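Local coordinates for protein precorrin-6A reductase (Rhodobacter capsulatus, PDB 4X7G) that reduces its macrocyclic precorrin substrate with NADPH during cobalamin (vitamin B12) biosynthesis, binding tetrapyrrole and dinucleotide between two Rossmann-type domains, at residues Arg15-Ala27 with Val237-Arg249. Sequence-based numbering, arbitrary orientation.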
loop_
_atom_site.group_PDB
_atom_site.type_symbol
_atom_site.label_atom_id
_atom_site.label_comp_id
_atom_site.label_asym_id
_atom_site.label_seq_id
_atom_site.Cartn_x
_atom_site.Cartn_y
_atom_site.Cartn_z
ATOM N N ARG A 15 10.491 -6.120 -2.359
ATOM C CA ARG A 15 11.112 -6.921 -3.384
ATOM C C ARG A 15 12.123 -6.081 -4.127
ATOM O O ARG A 15 13.233 -6.599 -4.475
ATOM C CB ARG A 15 10.070 -7.446 -4.312
ATOM C CG ARG A 15 9.176 -8.500 -3.654
ATOM C CD ARG A 15 8.210 -9.087 -4.703
ATOM N NE ARG A 15 7.364 -10.127 -4.085
ATOM C CZ ARG A 15 6.257 -10.696 -4.626
ATOM N NH1 ARG A 15 5.771 -10.345 -5.831
ATOM N NH2 ARG A 15 5.652 -11.643 -3.905
ATOM N N LEU A 16 11.799 -4.819 -4.384
ATOM C CA LEU A 16 12.757 -3.950 -5.070
ATOM C C LEU A 16 13.998 -3.714 -4.200
ATOM O O LEU A 16 15.132 -3.724 -4.698
ATOM C CB LEU A 16 12.100 -2.636 -5.396
ATOM C CG LEU A 16 13.030 -1.601 -6.058
ATOM C CD1 LEU A 16 13.680 -2.096 -7.344
ATOM C CD2 LEU A 16 12.251 -0.312 -6.274
ATOM N N ALA A 17 13.783 -3.490 -2.922
ATOM C CA ALA A 17 14.941 -3.256 -1.990
ATOM C C ALA A 17 15.855 -4.454 -2.010
ATOM O O ALA A 17 17.099 -4.280 -2.067
ATOM C CB ALA A 17 14.434 -3.019 -0.619
ATOM N N LYS A 18 15.349 -5.661 -2.007
ATOM C CA LYS A 18 16.159 -6.862 -2.073
ATOM C C LYS A 18 16.923 -6.909 -3.356
ATOM O O LYS A 18 18.147 -7.239 -3.338
ATOM C CB LYS A 18 15.290 -8.044 -1.883
ATOM C CG LYS A 18 16.139 -9.286 -1.991
ATOM C CD LYS A 18 15.476 -10.624 -1.949
ATOM C CE LYS A 18 16.452 -11.763 -2.326
ATOM N NZ LYS A 18 17.829 -11.602 -1.703
ATOM N N THR A 19 16.296 -6.622 -4.475
ATOM C CA THR A 19 16.934 -6.611 -5.759
ATOM C C THR A 19 18.081 -5.589 -5.814
ATOM O O THR A 19 19.160 -5.806 -6.377
ATOM C CB THR A 19 15.863 -6.303 -6.843
ATOM O OG1 THR A 19 14.937 -7.410 -6.838
ATOM C CG2 THR A 19 16.445 -6.138 -8.209
ATOM N N LEU A 20 17.799 -4.390 -5.377
ATOM C CA LEU A 20 18.766 -3.277 -5.370
ATOM C C LEU A 20 19.979 -3.631 -4.514
ATOM O O LEU A 20 21.128 -3.388 -4.894
ATOM C CB LEU A 20 18.164 -1.974 -4.970
ATOM C CG LEU A 20 17.101 -1.443 -5.882
ATOM C CD1 LEU A 20 16.495 -0.191 -5.280
ATOM C CD2 LEU A 20 17.609 -1.213 -7.274
ATOM N N ALA A 21 19.752 -4.193 -3.341
ATOM C CA ALA A 21 20.865 -4.633 -2.530
ATOM C C ALA A 21 21.577 -5.712 -3.243
ATOM O O ALA A 21 22.876 -5.691 -3.327
ATOM C CB ALA A 21 20.384 -5.122 -1.167
ATOM N N ASP A 22 20.940 -6.711 -3.769
ATOM C CA ASP A 22 21.635 -7.802 -4.384
ATOM C C ASP A 22 22.438 -7.358 -5.559
ATOM O O ASP A 22 23.551 -7.876 -5.816
ATOM C CB ASP A 22 20.724 -8.903 -4.824
ATOM C CG ASP A 22 20.186 -9.724 -3.655
ATOM O OD1 ASP A 22 20.624 -9.490 -2.518
ATOM O OD2 ASP A 22 19.223 -10.407 -4.018
ATOM N N GLN A 23 21.977 -6.372 -6.286
ATOM C CA GLN A 23 22.721 -5.909 -7.449
ATOM C C GLN A 23 23.707 -4.823 -7.131
ATOM O O GLN A 23 24.407 -4.339 -8.050
ATOM C CB GLN A 23 21.746 -5.436 -8.544
ATOM C CG GLN A 23 20.889 -6.584 -9.097
ATOM C CD GLN A 23 20.016 -6.163 -10.257
ATOM O OE1 GLN A 23 20.286 -5.187 -10.948
ATOM N NE2 GLN A 23 19.003 -6.956 -10.526
ATOM N N GLY A 24 23.857 -4.461 -5.889
ATOM C CA GLY A 24 24.881 -3.534 -5.508
ATOM C C GLY A 24 24.632 -2.087 -5.800
ATOM O O GLY A 24 25.595 -1.304 -5.939
ATOM N N PHE A 25 23.381 -1.630 -5.788
ATOM C CA PHE A 25 23.091 -0.202 -5.945
ATOM C C PHE A 25 23.245 0.553 -4.693
ATOM O O PHE A 25 22.856 0.091 -3.616
ATOM C CB PHE A 25 21.666 0.028 -6.502
ATOM C CG PHE A 25 21.490 -0.337 -7.947
ATOM C CD1 PHE A 25 21.191 -1.594 -8.363
ATOM C CD2 PHE A 25 21.677 0.667 -8.992
ATOM C CE1 PHE A 25 21.039 -1.905 -9.687
ATOM C CE2 PHE A 25 21.545 0.363 -10.267
ATOM C CZ PHE A 25 21.245 -0.896 -10.647
ATOM N N GLU A 26 23.673 1.814 -4.778
ATOM C CA GLU A 26 23.644 2.714 -3.700
ATOM C C GLU A 26 22.216 3.267 -3.585
ATOM O O GLU A 26 21.700 3.882 -4.509
ATOM C CB GLU A 26 24.640 3.859 -3.955
ATOM C CG GLU A 26 24.953 4.812 -2.922
ATOM C CD GLU A 26 26.412 5.418 -3.129
ATOM O OE1 GLU A 26 27.454 4.778 -3.619
ATOM O OE2 GLU A 26 26.362 6.550 -2.824
ATOM N N ALA A 27 21.583 3.016 -2.478
ATOM C CA ALA A 27 20.150 3.298 -2.357
ATOM C C ALA A 27 19.764 3.477 -0.927
ATOM O O ALA A 27 20.335 2.781 -0.036
ATOM C CB ALA A 27 19.317 2.162 -2.943
ATOM N N VAL A 237 11.006 -1.773 -13.515
ATOM C CA VAL A 237 11.760 -0.820 -12.736
ATOM C C VAL A 237 13.216 -0.961 -13.109
ATOM O O VAL A 237 13.929 0.031 -13.300
ATOM C CB VAL A 237 11.549 -1.026 -11.206
ATOM C CG1 VAL A 237 12.552 -0.210 -10.453
ATOM C CG2 VAL A 237 10.157 -0.805 -10.812
HETATM N N MSE A 238 13.727 -2.177 -13.241
HETATM C CA MSE A 238 15.110 -2.337 -13.477
HETATM C C MSE A 238 15.480 -1.810 -14.887
HETATM O O MSE A 238 16.502 -1.201 -15.059
HETATM C CB MSE A 238 15.523 -3.786 -13.361
HETATM C CG MSE A 238 15.294 -4.268 -11.877
HETATM SE SE MSE A 238 15.790 -3.116 -10.311
HETATM C CE MSE A 238 17.666 -3.032 -10.776
ATOM N N GLY A 239 14.599 -2.037 -15.870
ATOM C CA GLY A 239 14.832 -1.455 -17.239
ATOM C C GLY A 239 14.789 0.047 -17.207
ATOM O O GLY A 239 15.600 0.709 -17.871
ATOM N N TRP A 240 13.827 0.633 -16.488
ATOM C CA TRP A 240 13.743 2.084 -16.359
ATOM C C TRP A 240 14.977 2.628 -15.743
ATOM O O TRP A 240 15.539 3.646 -16.205
ATOM C CB TRP A 240 12.464 2.419 -15.589
ATOM C CG TRP A 240 12.200 3.883 -15.394
ATOM C CD1 TRP A 240 11.315 4.648 -16.147
ATOM C CD2 TRP A 240 12.750 4.750 -14.442
ATOM N NE1 TRP A 240 11.306 5.920 -15.705
ATOM C CE2 TRP A 240 12.191 6.039 -14.671
ATOM C CE3 TRP A 240 13.621 4.578 -13.359
ATOM C CZ2 TRP A 240 12.541 7.109 -13.916
ATOM C CZ3 TRP A 240 13.931 5.653 -12.594
ATOM C CH2 TRP A 240 13.409 6.914 -12.841
ATOM N N LEU A 241 15.518 1.989 -14.670
ATOM C CA LEU A 241 16.669 2.520 -14.042
ATOM C C LEU A 241 17.870 2.485 -15.006
ATOM O O LEU A 241 18.623 3.460 -15.080
ATOM C CB LEU A 241 17.030 1.689 -12.784
ATOM C CG LEU A 241 16.182 1.943 -11.564
ATOM C CD1 LEU A 241 16.360 0.865 -10.488
ATOM C CD2 LEU A 241 16.470 3.282 -10.996
ATOM N N ALA A 242 18.033 1.362 -15.678
ATOM C CA ALA A 242 19.128 1.276 -16.670
ATOM C C ALA A 242 19.033 2.388 -17.756
ATOM O O ALA A 242 20.005 3.083 -18.045
ATOM C CB ALA A 242 19.199 -0.077 -17.284
ATOM N N ASP A 243 17.797 2.507 -18.242
ATOM C CA ASP A 243 17.505 3.541 -19.300
ATOM C C ASP A 243 17.800 4.924 -18.860
ATOM O O ASP A 243 18.254 5.778 -19.691
ATOM C CB ASP A 243 16.069 3.480 -19.721
ATOM C CG ASP A 243 15.696 2.396 -20.595
ATOM O OD1 ASP A 243 16.521 1.561 -21.103
ATOM O OD2 ASP A 243 14.460 2.238 -20.883
ATOM N N HIS A 244 17.652 5.272 -17.567
ATOM C CA HIS A 244 17.871 6.570 -17.051
ATOM C C HIS A 244 19.245 6.718 -16.415
ATOM O O HIS A 244 19.497 7.679 -15.711
ATOM C CB HIS A 244 16.766 6.925 -16.026
ATOM C CG HIS A 244 15.450 7.116 -16.693
ATOM N ND1 HIS A 244 14.679 6.099 -17.095
ATOM C CD2 HIS A 244 14.727 8.241 -16.957
ATOM C CE1 HIS A 244 13.566 6.542 -17.683
ATOM N NE2 HIS A 244 13.574 7.821 -17.544
ATOM N N GLY A 245 20.141 5.787 -16.753
ATOM C CA GLY A 245 21.538 5.975 -16.390
ATOM C C GLY A 245 21.932 5.588 -15.015
ATOM O O GLY A 245 23.064 5.864 -14.610
ATOM N N ALA A 246 21.039 4.968 -14.229
ATOM C CA ALA A 246 21.446 4.450 -12.930
ATOM C C ALA A 246 22.323 3.248 -13.106
ATOM O O ALA A 246 22.032 2.359 -13.936
ATOM C CB ALA A 246 20.199 4.044 -12.180
ATOM N N THR A 247 23.407 3.178 -12.373
ATOM C CA THR A 247 24.287 1.992 -12.408
ATOM C C THR A 247 24.658 1.641 -10.933
ATOM O O THR A 247 24.716 2.495 -10.067
ATOM C CB THR A 247 25.610 2.289 -13.158
ATOM O OG1 THR A 247 26.198 3.424 -12.629
ATOM C CG2 THR A 247 25.276 2.550 -14.654
ATOM N N PRO A 248 24.961 0.347 -10.741
ATOM C CA PRO A 248 25.322 -0.064 -9.425
ATOM C C PRO A 248 26.747 0.334 -9.078
ATOM O O PRO A 248 27.499 0.907 -9.879
ATOM C CB PRO A 248 25.204 -1.584 -9.519
ATOM C CG PRO A 248 25.371 -1.907 -10.882
ATOM C CD PRO A 248 24.888 -0.766 -11.675
ATOM N N ARG A 249 27.192 -0.042 -7.886
ATOM C CA ARG A 249 28.527 0.253 -7.444
ATOM C C ARG A 249 29.588 -0.430 -8.335
ATOM O O ARG A 249 30.689 0.182 -8.505
ATOM C CB ARG A 249 28.711 -0.184 -5.984
ATOM C CG ARG A 249 27.936 0.624 -4.992
ATOM C CD ARG A 249 27.959 -0.158 -3.700
ATOM N NE ARG A 249 27.076 0.380 -2.683
ATOM C CZ ARG A 249 27.482 1.143 -1.672
ATOM N NH1 ARG A 249 28.771 1.552 -1.663
ATOM N NH2 ARG A 249 26.620 1.568 -0.768
#
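A bend at chi2 (-43°) and another at chi3 fold the selenomethionine Met238 back on itself, carrying SE and CE to helix 11-22, while Phe25, with CG anti to its carbonyl carbon (chi1 -72°), brings its ring atom CE1 within 3.7 Å of the CE methyl. An unbranched, flexible methionine can bend in this way between Leu16, Leu20 and Phe25, selenium standing in for sulfur. In one of the two conformers modelled for Met238, SE rests 3.8 Å from Leu16 CD1, and CE lies 3.4 Å from Gln23 OE1. Deeper, Leu16 CD1 packs on Val237 CG1, both residues resting on Ile69 of strand 67-70, and Leu20, seated on strand 4-7, sets CD2 against Leu241 CD1. Pro248 lays CB over the centre of one Phe25 face, 4.0 Å from the centroid, a CH-pi contact for which the rigid proline ring is well shaped. Replacing Phe25 with alanine would probably leave Pro248 without its aromatic platform and Met238 CE freer to turn. Gly24, at positive phi in the Schellman motif ending helix 11-22, offers its O to Arg249 N at 2.8 Å, a nearly straight bond (170°) arriving above the carbonyl plane. Apolar contacts thus join helices 11-22 and 234-243, and this backbone bond ties down the C-terminal tail; the aliphatic part of Arg249 packs on the Gly24 carbonyl, while its guanidinium probably adds only a long, undirected attraction to Glu26, whose OE2 bridges to Arg3.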